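Local coordinates for protein beta-galactosidase (Trichoderma reesei, PDB 3OG2) that probably hydrolyses terminal non-reducing beta-D-galactose residues in beta-D-galactosides, as a glycoside hydrolase of family 35, at residues 918-923 and 928-933; 958-963 and 968-973. One frame throughout, in Å; residues are numbered along the deposited sequence.

Contact 1: 918-923 and 928-933. With NAG (2-acetamido-2-deoxy-beta-D-glucopyranose), chain C.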
loop_
_atom_site.group_PDB
_atom_site.type_symbol
_atom_site.label_atom_id
_atom_site.label_comp_id
_atom_site.label_asym_id
_atom_site.label_seq_id
_atom_site.Cartn_x
_atom_site.Cartn_y
_atom_site.Cartn_z
ATOM N N ARG A 918 1.498 -16.067 -21.783
ATOM C CA ARG A 918 1.953 -15.417 -20.553
ATOM C C ARG A 918 3.143 -14.559 -20.935
ATOM O O ARG A 918 3.924 -14.979 -21.813
ATOM C CB ARG A 918 2.347 -16.448 -19.474
ATOM C CG ARG A 918 1.138 -17.366 -19.225
ATOM C CD ARG A 918 1.467 -18.500 -18.285
ATOM N NE ARG A 918 1.747 -18.149 -16.875
ATOM C CZ ARG A 918 0.846 -18.135 -15.922
ATOM N NH1 ARG A 918 -0.438 -18.395 -16.209
ATOM N NH2 ARG A 918 1.213 -17.828 -14.685
ATOM N N ALA A 919 3.287 -13.394 -20.368
ATOM C CA ALA A 919 4.446 -12.560 -20.688
ATOM C C ALA A 919 5.021 -12.020 -19.380
ATOM O O ALA A 919 4.317 -11.869 -18.350
ATOM C CB ALA A 919 4.035 -11.372 -21.574
ATOM N N LEU A 920 6.302 -11.768 -19.395
ATOM C CA LEU A 920 7.010 -11.088 -18.318
ATOM C C LEU A 920 7.573 -9.772 -18.892
ATOM O O LEU A 920 8.128 -9.784 -19.984
ATOM C CB LEU A 920 8.155 -11.925 -17.778
ATOM C CG LEU A 920 7.765 -13.280 -17.211
ATOM C CD1 LEU A 920 9.007 -14.106 -16.955
ATOM C CD2 LEU A 920 7.022 -13.051 -15.881
ATOM N N LEU A 921 7.425 -8.721 -18.102
ATOM C CA LEU A 921 7.919 -7.395 -18.483
ATOM C C LEU A 921 9.169 -7.071 -17.654
ATOM O O LEU A 921 9.081 -7.153 -16.417
ATOM C CB LEU A 921 6.822 -6.343 -18.240
ATOM C CG LEU A 921 7.263 -4.902 -18.451
ATOM C CD1 LEU A 921 7.564 -4.587 -19.923
ATOM C CD2 LEU A 921 6.135 -3.987 -17.944
ATOM N N TYR A 922 10.266 -6.706 -18.264
ATOM C CA TYR A 922 11.462 -6.274 -17.577
ATOM C C TYR A 922 11.791 -4.858 -17.992
ATOM O O TYR A 922 11.655 -4.496 -19.163
ATOM C CB TYR A 922 12.597 -7.188 -17.938
ATOM C CG TYR A 922 12.613 -8.498 -17.199
ATOM C CD1 TYR A 922 13.382 -8.510 -16.027
ATOM C CD2 TYR A 922 12.016 -9.690 -17.562
ATOM C CE1 TYR A 922 13.585 -9.566 -15.176
ATOM C CE2 TYR A 922 12.217 -10.799 -16.671
ATOM C CZ TYR A 922 12.955 -10.738 -15.531
ATOM O OH TYR A 922 13.184 -11.838 -14.682
ATOM N N VAL A 923 12.193 -4.082 -17.020
ATOM C CA VAL A 923 12.682 -2.714 -17.280
ATOM C C VAL A 923 14.022 -2.550 -16.576
ATOM O O VAL A 923 14.066 -2.611 -15.343
ATOM C CB VAL A 923 11.686 -1.659 -16.830
ATOM C CG1 VAL A 923 12.317 -0.274 -17.069
ATOM C CG2 VAL A 923 10.362 -1.848 -17.568
ATOM N N TYR A 928 8.861 -6.179 -13.799
ATOM C CA TYR A 928 7.807 -5.247 -13.451
ATOM C C TYR A 928 6.470 -5.673 -14.019
ATOM O O TYR A 928 5.570 -4.841 -14.223
ATOM C CB TYR A 928 8.196 -3.779 -13.843
ATOM C CG TYR A 928 8.493 -2.976 -12.577
ATOM C CD1 TYR A 928 7.495 -2.345 -11.896
ATOM C CD2 TYR A 928 9.812 -2.892 -12.094
ATOM C CE1 TYR A 928 7.807 -1.613 -10.730
ATOM C CE2 TYR A 928 10.138 -2.183 -10.922
ATOM C CZ TYR A 928 9.111 -1.543 -10.256
ATOM O OH TYR A 928 9.426 -0.857 -9.105
ATOM N N GLY A 929 6.313 -6.971 -14.286
ATOM C CA GLY A 929 4.953 -7.363 -14.702
ATOM C C GLY A 929 4.910 -8.846 -15.108
ATOM O O GLY A 929 5.808 -9.356 -15.828
ATOM N N LYS A 930 3.868 -9.495 -14.648
ATOM C CA LYS A 930 3.489 -10.796 -15.109
ATOM C C LYS A 930 2.100 -10.588 -15.709
ATOM O O LYS A 930 1.148 -10.242 -15.058
ATOM C CB LYS A 930 3.448 -11.790 -13.912
ATOM C CG LYS A 930 3.056 -13.189 -14.365
ATOM C CD LYS A 930 3.432 -14.267 -13.338
ATOM C CE LYS A 930 4.860 -14.739 -13.482
ATOM N NZ LYS A 930 5.222 -15.883 -12.591
ATOM N N TYR A 931 2.039 -10.827 -17.018
ATOM C CA TYR A 931 0.829 -10.640 -17.802
ATOM C C TYR A 931 0.311 -12.004 -18.202
ATOM O O TYR A 931 1.058 -12.812 -18.742
ATOM C CB TYR A 931 1.185 -9.836 -19.072
ATOM C CG TYR A 931 -0.024 -9.635 -19.975
ATOM C CD1 TYR A 931 -0.987 -8.696 -19.608
ATOM C CD2 TYR A 931 -0.190 -10.371 -21.125
ATOM C CE1 TYR A 931 -2.113 -8.501 -20.414
ATOM C CE2 TYR A 931 -1.288 -10.212 -21.980
ATOM C CZ TYR A 931 -2.232 -9.263 -21.594
ATOM O OH TYR A 931 -3.345 -9.048 -22.379
ATOM N N VAL A 932 -0.982 -12.256 -17.979
ATOM C CA VAL A 932 -1.525 -13.566 -18.242
ATOM C C VAL A 932 -2.765 -13.343 -19.100
ATOM O O VAL A 932 -3.831 -12.940 -18.626
ATOM C CB VAL A 932 -1.854 -14.383 -16.959
ATOM C CG1 VAL A 932 -2.463 -15.726 -17.358
ATOM C CG2 VAL A 932 -0.591 -14.574 -16.114
ATOM N N SER A 933 -2.601 -13.616 -20.398
ATOM C CA SER A 933 -3.577 -13.062 -21.358
ATOM C C SER A 933 -4.953 -13.702 -21.202
ATOM O O SER A 933 -5.975 -13.066 -21.523
ATOM C CB SER A 933 -3.056 -13.206 -22.802
ATOM O OG SER A 933 -3.309 -14.541 -23.274
HETATM C C1 NAG C . -8.383 -10.881 -21.958
HETATM C C2 NAG C . -8.373 -10.905 -20.420
HETATM C C3 NAG C . -8.906 -12.271 -19.963
HETATM C C4 NAG C . -10.306 -12.533 -20.538
HETATM C C5 NAG C . -10.292 -12.298 -22.068
HETATM C C6 NAG C . -11.692 -12.381 -22.668
HETATM C C7 NAG C . -6.534 -9.689 -19.365
HETATM C C8 NAG C . -5.018 -9.568 -19.275
HETATM N N2 NAG C . -6.975 -10.771 -19.982
HETATM O O3 NAG C . -8.909 -12.309 -18.547
HETATM O O4 NAG C . -10.611 -13.904 -20.343
HETATM O O5 NAG C . -9.728 -11.040 -22.377
HETATM O O6 NAG C . -11.530 -12.416 -24.101
HETATM O O7 NAG C . -7.272 -8.815 -18.945
#
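Arg-918 and Val-932 lie side by side on one face of an antiparallel beta hairpin, as a non-hydrogen-bonded pair. CG of Arg-918 stands anti to its carbonyl carbon (chi1 -56°), and the chain bends at chi3. Thus Val-932 CG2 sits above one face of the guanidinium, toward its rim, 3.8 Å from CZ of Arg-918. CG1 of Val-932 approaches NH1 of Arg-918 at 3.5 Å. On the same face Leu-920 runs alongside Lys-930, with Leu-920 CD2 3.6 Å from Lys-930 CE. The two cationic ends, Arg-918 NH2 and Lys-930 NZ, are 4.9 Å apart. Both form salt bridges to OD2 of Asp-783, while Arg-918 NH1 is hydrogen-bonded to the carbonyl O of Ala-737. With an alanine here, Asp-783 would probably keep only the lysine of this pair, Ala-737 O would lose this donor and Val-932 its guanidinium cover.

Ala-919 and Tyr-931 point to the other face. Their backbones exchange two 2.8 Å bonds, Ala-919 N to Tyr-931 O and Tyr-931 N to Ala-919 O. With CG anti to the backbone N (chi1 178°), the Tyr-931 ring leads away from the partner strand and reaches the glycan, its CE1 3.3 Å from NAG C8. NAG N2 donates to Ser-933 O at 2.9 Å.

Near the turn, Tyr-928 and Gly-929 both face Leu-921, a classic beta bulge. At Gly-929, Leu-921 CB and the preceding carbonyl O leave no room for a CB. Asp-783 probably offsets the like charges on the first face; on the other, Ala-919, Leu-921 and Tyr-931 pack against Phe-906, Phe-908 and Phe-941.

Contact 2: 958-963 and 968-973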
loop_
_atom_site.group_PDB
_atom_site.type_symbol
_atom_site.label_atom_id
_atom_site.label_comp_id
_atom_site.label_asym_id
_atom_site.label_seq_id
_atom_site.Cartn_x
_atom_site.Cartn_y
_atom_site.Cartn_z
ATOM N N VAL A 958 10.504 -8.254 -22.946
ATOM C CA VAL A 958 9.230 -8.936 -22.905
ATOM C C VAL A 958 9.491 -10.425 -23.188
ATOM O O VAL A 958 9.952 -10.789 -24.272
ATOM C CB VAL A 958 8.262 -8.369 -23.941
ATOM C CG1 VAL A 958 6.933 -9.134 -23.925
ATOM C CG2 VAL A 958 8.044 -6.891 -23.733
ATOM N N ALA A 959 9.154 -11.285 -22.215
ATOM C CA ALA A 959 9.145 -12.732 -22.434
ATOM C C ALA A 959 7.751 -13.084 -22.929
ATOM O O ALA A 959 6.800 -12.567 -22.407
ATOM C CB ALA A 959 9.500 -13.516 -21.160
ATOM N N LEU A 960 7.712 -13.977 -23.908
ATOM C CA LEU A 960 6.445 -14.423 -24.494
ATOM C C LEU A 960 6.421 -15.939 -24.433
ATOM O O LEU A 960 7.234 -16.581 -25.111
ATOM C CB LEU A 960 6.361 -13.911 -25.948
ATOM C CG LEU A 960 5.185 -14.445 -26.765
ATOM C CD1 LEU A 960 3.900 -13.948 -26.136
ATOM C CD2 LEU A 960 5.331 -14.026 -28.217
ATOM N N TRP A 961 5.489 -16.484 -23.669
ATOM C CA TRP A 961 5.296 -17.915 -23.524
ATOM C C TRP A 961 3.955 -18.215 -24.199
ATOM O O TRP A 961 2.898 -17.901 -23.622
ATOM C CB TRP A 961 5.364 -18.305 -22.042
ATOM C CG TRP A 961 5.022 -19.723 -21.690
ATOM C CD1 TRP A 961 4.721 -20.828 -22.455
ATOM C CD2 TRP A 961 4.943 -20.241 -20.340
ATOM N NE1 TRP A 961 4.470 -21.942 -21.688
ATOM C CE2 TRP A 961 4.600 -21.593 -20.376
ATOM C CE3 TRP A 961 5.148 -19.603 -19.106
ATOM C CZ2 TRP A 961 4.442 -22.378 -19.218
ATOM C CZ3 TRP A 961 4.998 -20.354 -17.955
ATOM C CH2 TRP A 961 4.648 -21.725 -18.018
ATOM N N ALA A 962 4.060 -18.838 -25.372
ATOM C CA ALA A 962 2.858 -19.242 -26.125
ATOM C C ALA A 962 2.443 -20.625 -25.608
ATOM O O ALA A 962 3.265 -21.570 -25.642
ATOM C CB ALA A 962 3.182 -19.323 -27.584
ATOM N N LEU A 963 1.232 -20.783 -25.115
ATOM C CA LEU A 963 0.816 -21.987 -24.442
ATOM C C LEU A 963 0.240 -23.035 -25.382
ATOM O O LEU A 963 0.143 -24.179 -24.964
ATOM C CB LEU A 963 -0.290 -21.617 -23.414
ATOM C CG LEU A 963 0.251 -20.804 -22.234
ATOM C CD1 LEU A 963 -0.888 -20.032 -21.574
ATOM C CD2 LEU A 963 0.929 -21.743 -21.250
ATOM N N ALA A 968 1.654 -17.597 -30.405
ATOM C CA ALA A 968 1.032 -16.411 -29.795
ATOM C C ALA A 968 1.816 -15.186 -30.207
ATOM O O ALA A 968 2.966 -15.248 -30.633
ATOM C CB ALA A 968 0.954 -16.547 -28.267
ATOM N N LYS A 969 1.150 -14.037 -30.002
ATOM C CA LYS A 969 1.832 -12.750 -30.192
ATOM C C LYS A 969 1.174 -11.736 -29.273
ATOM O O LYS A 969 0.048 -11.925 -28.820
ATOM C CB LYS A 969 1.743 -12.314 -31.658
ATOM C CG LYS A 969 0.338 -11.954 -32.102
ATOM C CD LYS A 969 0.335 -11.637 -33.592
ATOM C CE LYS A 969 0.689 -12.837 -34.431
ATOM N NZ LYS A 969 -0.368 -13.900 -34.442
ATOM N N VAL A 970 1.887 -10.672 -29.021
ATOM C CA VAL A 970 1.347 -9.537 -28.291
ATOM C C VAL A 970 0.536 -8.697 -29.273
ATOM O O VAL A 970 1.114 -8.194 -30.241
ATOM C CB VAL A 970 2.453 -8.701 -27.639
ATOM C CG1 VAL A 970 1.826 -7.503 -26.895
ATOM C CG2 VAL A 970 3.276 -9.540 -26.685
ATOM N N PRO A 971 -0.766 -8.555 -29.109
ATOM C CA PRO A 971 -1.561 -7.815 -30.133
ATOM C C PRO A 971 -1.206 -6.340 -30.196
ATOM O O PRO A 971 -1.320 -5.701 -31.259
ATOM C CB PRO A 971 -3.003 -8.019 -29.669
ATOM C CG PRO A 971 -2.946 -9.206 -28.762
ATOM C CD PRO A 971 -1.614 -9.076 -28.028
ATOM N N GLY A 972 -0.801 -5.735 -29.073
ATOM C CA GLY A 972 -0.426 -4.317 -29.093
ATOM C C GLY A 972 0.294 -4.080 -27.776
ATOM O O GLY A 972 -0.011 -4.729 -26.763
ATOM N N LEU A 973 1.273 -3.178 -27.821
ATOM C CA LEU A 973 2.066 -2.878 -26.630
ATOM C C LEU A 973 2.467 -1.410 -26.750
ATOM O O LEU A 973 3.042 -1.021 -27.773
ATOM C CB LEU A 973 3.281 -3.790 -26.573
ATOM C CG LEU A 973 4.201 -3.570 -25.367
ATOM C CD1 LEU A 973 3.455 -3.921 -24.089
ATOM C CD2 LEU A 973 5.461 -4.401 -25.562
#
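This is an apolar contact without hydrogen bonds between the two segments. The end of strand 953-962 is covered by the connection that leads to strand 973-977. Val-958, Leu-960 and Ala-962 alternate along the strand and direct their CB atoms toward 968-973. Ala-968, Val-970 and Leu-973 point back.

At the strand end two methyls meet, Ala-962 CB and Ala-968 CB, 3.6 Å apart. Leu-960 fills the middle. Its CG is anti to the backbone N (chi1 172°), and the two methyls of the fork divide the work. CD2 rests 3.6 Å from the carbonyl O of Ala-968. CD1 touches Val-970 more loosely, 4.5 Å from CG2 of that residue. At the far end the side chains of Val-958 and Leu-973 run antiparallel past one another, with Val-958 CG2 4.0 Å from Leu-973 CD2. Lys-969 turns its CB away.

Tyr-917 extends the apolar cluster beside Leu-960, Ala-968 and Val-970. Phe-908, from strand 900-908, packs on Val-970 and Leu-973. The chain therefore leaves one sheet at 962 and enters another at 973, with side chains meeting between them. This is typical of the hydrophobic interior of a beta sandwich, here in the C-terminal of the two all-beta domains.

The centres of contacts 1 and 2 are about 9 Å apart, and the two follow in series along the chain. They share one antiparallel sheet. Strand 917-923 lies between its hairpin partner 926-932, which is outermost in the sheet within this chain, and strand 953-962. Arg-918 O to Trp-961 N and Leu-920 O to Ala-959 N, each 2.9 Å, are probable hydrogen bonds joining the contacts. Contact 1 completes the edge of one sheet; contact 2 covers the neighbouring strand, 953-962, with the connection to strand 973-977 of the second sheet. Both lie away from the galactose-binding residues.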